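Long-range contact in acetylxylan esterase (Geobacillus stearothermophilus, PDB 5BN1), which removes acetyl side groups from the xylose backbone of xylan and xylo-oligosaccharides, working as a doughnut-shaped octamer of the GDSL (SGNH) esterase family: residues 88-100 / 144-156. The protein carries 1 engineered substitution. Residues are numbered along the deposited sequence; the frame is centred on the assembly and turned at random.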
ATOM      1  N   MET A  88     -10.014 -33.232  -5.128  1.00 11.71           N
ATOM      2  CA  MET A  88      -9.005 -33.542  -4.096  1.00 12.10           C
ATOM      3  C   MET A  88      -9.404 -32.787  -2.850  1.00 12.51           C
ATOM      4  O   MET A  88      -9.279 -31.590  -2.665  1.00 13.90           O
ATOM      5  CB  MET A  88      -7.543 -33.179  -4.461  1.00 12.33           C
ATOM      6  CG  MET A  88      -6.592 -33.668  -3.405  1.00 13.70           C
ATOM      7  SD  MET A  88      -4.860 -33.786  -3.895  1.00 15.40           S
ATOM      8  CE  MET A  88      -4.613 -32.154  -4.544  1.00 16.93           C
ATOM      9  N   ILE A  89      -9.991 -33.601  -1.924  1.00 12.36           N
ATOM     10  CA  ILE A  89     -10.545 -33.050  -0.678  1.00 11.49           C
ATOM     11  C   ILE A  89     -10.367 -34.047   0.440  1.00 12.95           C
ATOM     12  O   ILE A  89     -10.241 -35.272   0.245  1.00 11.83           O
ATOM     13  CB  ILE A  89     -12.011 -32.656  -0.844  1.00 11.78           C
ATOM     14  CG1 ILE A  89     -12.497 -31.609   0.178  1.00 13.00           C
ATOM     15  CG2 ILE A  89     -12.899 -33.962  -0.888  1.00 13.02           C
ATOM     16  CD1 ILE A  89     -11.963 -30.197  -0.136  1.00 13.84           C
ATOM     17  N   GLY A  90     -10.206 -33.510   1.652  1.00 13.09           N
ATOM     18  CA  GLY A  90      -9.968 -34.325   2.894  1.00 12.21           C
ATOM     19  C   GLY A  90      -8.860 -33.834   3.772  1.00 11.66           C
ATOM     20  O   GLY A  90      -8.843 -34.130   4.933  1.00 11.72           O
ATOM     21  N   ILE A  91      -7.880 -33.086   3.202  1.00 11.22           N
ATOM     22  CA  ILE A  91      -6.841 -32.583   4.062  1.00 11.89           C
ATOM     23  C   ILE A  91      -7.373 -31.781   5.237  1.00 10.24           C
ATOM     24  O   ILE A  91      -6.955 -32.007   6.366  1.00 11.62           O
ATOM     25  CB  ILE A  91      -5.817 -31.775   3.267  1.00 12.11           C
ATOM     26  CG1 ILE A  91      -4.963 -32.694   2.413  1.00 13.80           C
ATOM     27  CG2 ILE A  91      -4.874 -30.986   4.228  1.00 14.21           C
ATOM     28  CD1 ILE A  91      -4.053 -32.029   1.393  1.00 15.86           C
ATOM     29  N   ASN A  92      -8.303 -30.860   4.999  1.00 12.05           N
ATOM     30  CA  ASN A  92      -8.814 -29.994   6.033  1.00 12.75           C
ATOM     31  C   ASN A  92      -9.783 -30.757   6.956  1.00 11.65           C
ATOM     32  O   ASN A  92      -9.811 -30.561   8.156  1.00 11.43           O
ATOM     33  CB  ASN A  92      -9.425 -28.782   5.493  1.00 12.19           C
ATOM     34  CG  ASN A  92      -8.382 -27.886   4.859  1.00 13.90           C
ATOM     35  OD1 ASN A  92      -7.390 -27.549   5.553  1.00 16.14           O
ATOM     36  ND2 ASN A  92      -8.596 -27.430   3.711  1.00 13.62           N
ATOM     37  N   ASP A  93     -10.565 -31.670   6.334  1.00 12.07           N
ATOM     38  CA  ASP A  93     -11.486 -32.532   7.061  1.00 11.84           C
ATOM     39  C   ASP A  93     -10.784 -33.216   8.199  1.00 12.26           C
ATOM     40  O   ASP A  93     -11.343 -33.377   9.306  1.00 13.05           O
ATOM     41  CB  ASP A  93     -12.084 -33.517   6.087  1.00 11.65           C
ATOM     42  CG  ASP A  93     -12.655 -32.883   4.854  1.00 14.32           C
ATOM     43  OD1 ASP A  93     -11.884 -32.194   4.065  1.00 12.43           O
ATOM     44  OD2 ASP A  93     -13.877 -32.984   4.535  1.00 13.42           O
ATOM     45  N   VAL A  94      -9.563 -33.683   7.972  1.00 10.95           N
ATOM     46  CA  VAL A  94      -8.665 -34.306   8.870  1.00 10.77           C
ATOM     47  C   VAL A  94      -7.953 -33.258   9.744  1.00 11.17           C
ATOM     48  O   VAL A  94      -7.867 -33.399  10.949  1.00 11.47           O
ATOM     49  CB  VAL A  94      -7.679 -35.202   8.142  1.00 10.32           C
ATOM     50  CG1 VAL A  94      -6.667 -35.749   9.060  1.00 11.39           C
ATOM     51  CG2 VAL A  94      -8.451 -36.353   7.432  1.00 10.84           C
ATOM     52  N   TRP A  95      -7.282 -32.328   9.077  1.00 11.01           N
ATOM     53  CA  TRP A  95      -6.343 -31.423   9.802  1.00 12.38           C
ATOM     54  C   TRP A  95      -7.011 -30.741  10.961  1.00 10.73           C
ATOM     55  O   TRP A  95      -6.396 -30.621  12.012  1.00 12.02           O
ATOM     56  CB  TRP A  95      -5.778 -30.417   8.828  1.00 12.02           C
ATOM     57  CG  TRP A  95      -4.450 -29.802   9.206  1.00 11.71           C
ATOM     58  CD1 TRP A  95      -3.615 -30.152  10.212  1.00 11.88           C
ATOM     59  CD2 TRP A  95      -3.713 -28.906   8.350  1.00 11.59           C
ATOM     60  NE1 TRP A  95      -2.429 -29.416  10.135  1.00 13.65           N
ATOM     61  CE2 TRP A  95      -2.471 -28.655   8.993  1.00 12.35           C
ATOM     62  CE3 TRP A  95      -4.042 -28.238   7.200  1.00 13.28           C
ATOM     63  CZ2 TRP A  95      -1.503 -27.823   8.372  1.00 12.48           C
ATOM     64  CZ3 TRP A  95      -3.128 -27.371   6.635  1.00 15.63           C
ATOM     65  CH2 TRP A  95      -1.871 -27.199   7.250  1.00 14.85           C
ATOM     66  N   ARG A  96      -8.222 -30.247  10.772  1.00 11.96           N
ATOM     67  CA  ARG A  96      -8.934 -29.602  11.869  1.00 12.02           C
ATOM     68  C   ARG A  96      -9.031 -30.374  13.139  1.00 12.42           C
ATOM     69  O   ARG A  96      -9.054 -29.852  14.265  1.00 13.10           O
ATOM     70  CB  ARG A  96     -10.268 -29.025  11.423  1.00 11.33           C
ATOM     71  CG  ARG A  96     -10.255 -27.983  10.358  1.00 13.74           C
ATOM     72  CD  ARG A  96      -9.597 -26.656  10.741  1.00 13.57           C
ATOM     73  NE  ARG A  96      -8.152 -26.753  10.525  1.00 14.64           N
ATOM     74  CZ  ARG A  96      -7.549 -26.675   9.350  1.00 15.59           C
ATOM     75  NH1 ARG A  96      -6.205 -26.790   9.292  1.00 15.48           N
ATOM     76  NH2 ARG A  96      -8.220 -26.590   8.201  1.00 16.28           N
ATOM     77  N   GLN A  97      -9.173 -31.703  12.995  1.00 11.62           N
ATOM     78  CA  GLN A  97      -9.239 -32.599  14.120  1.00 11.19           C
ATOM     79  C   GLN A  97      -8.006 -32.573  15.023  1.00 13.52           C
ATOM     80  O   GLN A  97      -8.001 -32.929  16.174  1.00 14.90           O
ATOM     81  CB  GLN A  97      -9.535 -34.055  13.707  1.00 11.41           C
ATOM     82  CG  GLN A  97     -10.772 -34.199  12.856  1.00 11.52           C
ATOM     83  CD  GLN A  97     -11.033 -35.573  12.339  1.00 11.95           C
ATOM     84  OE1 GLN A  97     -10.901 -36.577  13.137  1.00 15.49           O
ATOM     85  NE2 GLN A  97     -11.431 -35.692  11.096  1.00 12.56           N
ATOM     86  N   TYR A  98      -6.857 -32.246  14.355  1.00 13.69           N
ATOM     87  CA  TYR A  98      -5.556 -32.201  14.979  1.00 13.45           C
ATOM     88  C   TYR A  98      -5.052 -30.780  15.297  1.00 12.64           C
ATOM     89  O   TYR A  98      -4.393 -30.678  16.359  1.00 14.54           O
ATOM     90  CB  TYR A  98      -4.536 -32.944  14.033  1.00 12.41           C
ATOM     91  CG  TYR A  98      -4.855 -34.444  14.003  1.00 11.05           C
ATOM     92  CD1 TYR A  98      -4.475 -35.242  15.034  1.00 13.50           C
ATOM     93  CD2 TYR A  98      -5.533 -35.011  12.927  1.00 11.78           C
ATOM     94  CE1 TYR A  98      -4.786 -36.598  15.085  1.00 14.10           C
ATOM     95  CE2 TYR A  98      -5.870 -36.330  12.978  1.00 12.87           C
ATOM     96  CZ  TYR A  98      -5.501 -37.085  14.021  1.00 15.34           C
ATOM     97  OH  TYR A  98      -5.838 -38.454  14.142  1.00 17.27           O
ATOM     98  N   ASP A  99      -5.376 -29.790  14.501  1.00 12.25           N
ATOM     99  CA  ASP A  99      -4.919 -28.395  14.786  1.00 12.50           C
ATOM    100  C   ASP A  99      -5.868 -27.639  15.634  1.00 13.96           C
ATOM    101  O   ASP A  99      -5.419 -26.678  16.343  1.00 15.85           O
ATOM    102  CB  ASP A  99      -4.360 -27.683  13.614  1.00 13.55           C
ATOM    103  CG  ASP A  99      -5.350 -27.131  12.644  1.00 13.96           C
ATOM    104  OD1 ASP A  99      -6.585 -27.496  12.774  1.00 13.07           O
ATOM    105  OD2 ASP A  99      -5.007 -26.292  11.773  1.00 14.58           O
ATOM    106  N   LEU A 100      -7.139 -27.985  15.648  1.00 14.33           N
ATOM    107  CA  LEU A 100      -8.209 -27.325  16.477  1.00 14.92           C
ATOM    108  C   LEU A 100      -9.004 -28.458  17.132  1.00 14.14           C
ATOM    109  O   LEU A 100     -10.191 -28.583  16.758  1.00 15.76           O
ATOM    110  CB  LEU A 100      -9.003 -26.412  15.602  1.00 15.13           C
ATOM    111  CG  LEU A 100      -8.313 -25.184  15.058  1.00 16.21           C
ATOM    112  CD1 LEU A 100      -9.117 -24.435  14.043  1.00 18.94           C
ATOM    113  CD2 LEU A 100      -7.829 -24.245  16.233  1.00 17.55           C
ATOM    114  N   GLN A 144       2.455 -44.289  11.515  1.00 17.85           N
ATOM    115  CA  GLN A 144       1.850 -44.275  12.831  1.00 19.91           C
ATOM    116  C   GLN A 144       1.721 -42.844  13.428  1.00 16.48           C
ATOM    117  O   GLN A 144       1.180 -42.637  14.506  1.00 17.02           O
ATOM    118  CB  GLN A 144       2.626 -45.133  13.809  1.00 24.26           C
ATOM    119  CG  GLN A 144       2.410 -46.656  13.453  1.00 29.49           C
ATOM    120  CD  GLN A 144       0.937 -47.095  13.015  1.00 37.86           C
ATOM    121  OE1 GLN A 144      -0.098 -46.905  13.732  1.00 40.98           O
ATOM    122  NE2 GLN A 144       0.843 -47.610  11.791  1.00 49.14           N
ATOM    123  N   ASP A 145       2.202 -41.826  12.669  1.00 14.69           N
ATOM    124  CA  ASP A 145       1.886 -40.476  13.141  1.00 12.97           C
ATOM    125  C   ASP A 145       0.361 -40.374  13.101  1.00 13.46           C
ATOM    126  O   ASP A 145      -0.271 -40.722  12.116  1.00 14.35           O
ATOM    127  CB  ASP A 145       2.503 -39.429  12.171  1.00 13.10           C
ATOM    128  CG  ASP A 145       2.089 -37.990  12.482  1.00 14.38           C
ATOM    129  OD1 ASP A 145       1.066 -37.589  11.993  1.00 14.63           O
ATOM    130  OD2 ASP A 145       2.833 -37.408  13.279  1.00 18.85           O
ATOM    131  N   PRO A 146      -0.267 -39.852  14.157  1.00 13.86           N
ATOM    132  CA  PRO A 146      -1.695 -39.895  14.171  1.00 15.54           C
ATOM    133  C   PRO A 146      -2.421 -39.296  13.026  1.00 14.12           C
ATOM    134  O   PRO A 146      -3.401 -39.794  12.478  1.00 15.31           O
ATOM    135  CB  PRO A 146      -2.058 -39.142  15.490  1.00 16.80           C
ATOM    136  CG  PRO A 146      -0.919 -39.356  16.360  1.00 18.12           C
ATOM    137  CD  PRO A 146       0.296 -39.441  15.443  1.00 17.83           C
ATOM    138  N   MET A 147      -1.946 -38.130  12.541  1.00 12.51           N
ATOM    139  CA  MET A 147      -2.650 -37.442  11.459  1.00 12.10           C
ATOM    140  C   MET A 147      -2.366 -38.213  10.117  1.00 11.58           C
ATOM    141  O   MET A 147      -3.266 -38.243   9.287  1.00 12.91           O
ATOM    142  CB  MET A 147      -2.238 -35.965  11.315  1.00 11.62           C
ATOM    143  CG  MET A 147      -2.937 -35.319  10.189  1.00 12.10           C
ATOM    144  SD  MET A 147      -2.872 -33.500  10.286  1.00 13.36           S
ATOM    145  CE  MET A 147      -3.367 -33.090   8.649  1.00 12.83           C
ATOM    146  N   ARG A 148      -1.164 -38.755   9.939  1.00 12.35           N
ATOM    147  CA  ARG A 148      -0.929 -39.553   8.786  1.00 12.53           C
ATOM    148  C   ARG A 148      -1.861 -40.784   8.706  1.00 11.57           C
ATOM    149  O   ARG A 148      -2.401 -41.107   7.675  1.00 13.39           O
ATOM    150  CB  ARG A 148       0.548 -40.011   8.733  1.00 12.39           C
ATOM    151  CG  ARG A 148       0.879 -41.014   7.618  1.00 13.23           C
ATOM    152  CD  ARG A 148       0.723 -40.559   6.194  1.00 12.93           C
ATOM    153  NE  ARG A 148       0.627 -41.719   5.253  1.00 13.70           N
ATOM    154  CZ  ARG A 148       1.651 -42.493   4.980  1.00 15.55           C
ATOM    155  NH1 ARG A 148       2.884 -42.172   5.251  1.00 15.32           N
ATOM    156  NH2 ARG A 148       1.357 -43.648   4.332  1.00 15.62           N
ATOM    157  N   ARG A 149      -1.994 -41.401   9.883  1.00 13.28           N
ATOM    158  CA  ARG A 149      -2.889 -42.602   9.975  1.00 13.48           C
ATOM    159  C   ARG A 149      -4.292 -42.269   9.636  1.00 12.68           C
ATOM    160  O   ARG A 149      -4.976 -42.955   8.842  1.00 13.15           O
ATOM    161  CB  ARG A 149      -2.733 -43.213  11.328  1.00 16.06           C
ATOM    162  CG  ARG A 149      -3.536 -44.488  11.513  1.00 19.11           C
ATOM    163  CD  ARG A 149      -3.102 -45.107  12.868  1.00 28.37           C
ATOM    164  NE  ARG A 149      -3.388 -44.277  14.031  1.00 37.88           N
ATOM    165  CZ  ARG A 149      -2.565 -43.912  15.085  1.00 46.55           C
ATOM    166  NH1 ARG A 149      -1.262 -44.272  15.249  1.00 49.24           N
ATOM    167  NH2 ARG A 149      -3.088 -43.140  16.053  1.00 35.66           N
ATOM    168  N   THR A 150      -4.807 -41.154  10.181  1.00 12.93           N
ATOM    169  CA  THR A 150      -6.099 -40.692   9.786  1.00 12.22           C
ATOM    170  C   THR A 150      -6.289 -40.415   8.351  1.00 12.86           C
ATOM    171  O   THR A 150      -7.216 -40.720   7.641  1.00 12.84           O
ATOM    172  CB  THR A 150      -6.591 -39.572  10.759  1.00 12.21           C
ATOM    173  OG1 THR A 150      -6.509 -39.997  12.134  1.00 14.86           O
ATOM    174  CG2 THR A 150      -7.914 -39.039  10.427  1.00 13.72           C
ATOM    175  N   MET A 151      -5.286 -39.655   7.826  1.00 11.30           N
ATOM    176  CA  MET A 151      -5.350 -39.317   6.451  1.00 10.93           C
ATOM    177  C   MET A 151      -5.422 -40.564   5.519  1.00 10.73           C
ATOM    178  O   MET A 151      -6.147 -40.547   4.555  1.00 12.41           O
ATOM    179  CB  MET A 151      -4.112 -38.439   6.057  1.00 12.40           C
ATOM    180  CG  MET A 151      -4.337 -37.605   4.852  1.00 12.74           C
ATOM    181  SD  MET A 151      -5.529 -36.263   4.998  1.00 13.22           S
ATOM    182  CE  MET A 151      -4.481 -35.156   5.943  1.00 11.74           C
ATOM    183  N   ASP A 152      -4.628 -41.571   5.884  1.00 11.62           N
ATOM    184  CA  ASP A 152      -4.628 -42.864   5.140  1.00 11.52           C
ATOM    185  C   ASP A 152      -6.039 -43.473   5.159  1.00 13.82           C
ATOM    186  O   ASP A 152      -6.538 -43.982   4.117  1.00 13.85           O
ATOM    187  CB  ASP A 152      -3.629 -43.835   5.597  1.00 13.77           C
ATOM    188  CG  ASP A 152      -2.186 -43.527   5.179  1.00 15.90           C
ATOM    189  OD1 ASP A 152      -1.961 -42.529   4.552  1.00 15.16           O
ATOM    190  OD2 ASP A 152      -1.351 -44.340   5.662  1.00 15.80           O
ATOM    191  N   GLN A 153      -6.706 -43.341   6.311  1.00 14.15           N
ATOM    192  CA  GLN A 153      -8.108 -43.859   6.399  1.00 13.63           C
ATOM    193  C   GLN A 153      -9.045 -43.156   5.486  1.00 12.63           C
ATOM    194  O   GLN A 153      -9.866 -43.704   4.760  1.00 13.64           O
ATOM    195  CB  GLN A 153      -8.530 -43.835   7.835  1.00 13.56           C
ATOM    196  CG  GLN A 153      -9.962 -44.359   7.956  1.00 14.70           C
ATOM    197  CD  GLN A 153     -10.383 -44.432   9.401  1.00 16.13           C
ATOM    198  OE1 GLN A 153     -10.180 -43.459  10.227  1.00 16.11           O
ATOM    199  NE2 GLN A 153     -10.835 -45.626   9.792  1.00 13.79           N
ATOM    200  N   TYR A 154      -8.989 -41.786   5.373  1.00 11.11           N
ATOM    201  CA  TYR A 154      -9.751 -40.988   4.432  1.00 11.11           C
ATOM    202  C   TYR A 154      -9.385 -41.340   3.002  1.00 11.97           C
ATOM    203  O   TYR A 154     -10.262 -41.405   2.145  1.00 12.34           O
ATOM    204  CB  TYR A 154      -9.601 -39.476   4.717  1.00 12.38           C
ATOM    205  CG  TYR A 154     -10.429 -38.940   5.896  1.00 11.08           C
ATOM    206  CD1 TYR A 154     -10.214 -39.456   7.190  1.00 12.66           C
ATOM    207  CD2 TYR A 154     -11.325 -37.920   5.725  1.00 11.82           C
ATOM    208  CE1 TYR A 154     -11.003 -39.012   8.292  1.00 12.05           C
ATOM    209  CE2 TYR A 154     -12.077 -37.441   6.797  1.00 12.22           C
ATOM    210  CZ  TYR A 154     -11.850 -37.985   8.030  1.00 11.02           C
ATOM    211  OH  TYR A 154     -12.614 -37.519   9.142  1.00 12.52           O
ATOM    212  N   GLY A 155      -8.110 -41.565   2.741  1.00 12.67           N
ATOM    213  CA  GLY A 155      -7.701 -42.008   1.429  1.00 13.32           C
ATOM    214  C   GLY A 155      -8.346 -43.382   1.032  1.00 13.88           C
ATOM    215  O   GLY A 155      -8.581 -43.528  -0.132  1.00 14.46           O
ATOM    216  N   ARG A 156      -8.442 -44.264   1.998  1.00 15.17           N
ATOM    217  CA  ARG A 156      -9.140 -45.595   1.760  1.00 14.88           C
ATOM    218  C   ARG A 156     -10.538 -45.329   1.319  1.00 15.71           C
ATOM    219  O   ARG A 156     -11.075 -45.985   0.369  1.00 15.68           O
ATOM    220  CB  ARG A 156      -9.071 -46.489   2.949  1.00 15.36           C
ATOM    221  CG  ARG A 156      -7.766 -47.023   3.260  1.00 16.52           C
ATOM    222  CD  ARG A 156      -7.767 -48.248   4.152  1.00 17.91           C
ATOM    223  NE  ARG A 156      -8.214 -47.975   5.518  1.00 15.75           N
ATOM    224  CZ  ARG A 156      -7.477 -47.539   6.486  1.00 16.31           C
ATOM    225  NH1 ARG A 156      -6.207 -47.141   6.314  1.00 19.02           N
ATOM    226  NH2 ARG A 156      -7.993 -47.344   7.685  1.00 15.65           N
TER
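Val94 of helix 91-99 enters as a knob among Met147, Thr150, Met151 and Tyr154 of helix 146-165, the two segments forming a nearly antiparallel helix pair (153°) of the SGNH-hydrolase fold. Its CG2 stands over the centre of the Tyr154 ring, a CH-pi contact 3.5 Å from the centroid, while CG1 meets Thr150 CG2. With CG anti to the backbone N (chi1 178°) and the rest of the chain extended, Met147 carries its sulfur and methyl past Tyr98 to Trp95. CB lies over one face of Tyr98; CG touches both Tyr98 CD2 and Val94 CG1; SD makes oblique Met-aromatic contacts with Trp95 and Tyr98; the methyl, Met147 CE, ends 3.3 Å from Trp95 CD1. Trp95 in turn lies close to His194 and Asp191, the inferred charge-relay residues, and stacks on Trp190 of a second subunit, so this packing borders both the active site and a subunit interface. On the same helix Asn92 is the inferred transition-state stabiliser. The Tyr154 hydroxyl accepts a bent bond (142°) from Gln97 NE2, 2.9 Å from Tyr154 OH, and is also hydrogen-bonded to Val108 O; a second, straighter bond from Gln97 NE2 to Asp93 O fixes the amide. A leucine in place of Tyr154 would probably leave Val94 CG2 without its ring face and Val108 O and one Gln97 N-H without their hydroxyl partner. Tyr98 reaches Thr150 edge-on, its OH hydrogen-bonded 2.6 Å from Thr150 OG1, which lies in the ring plane.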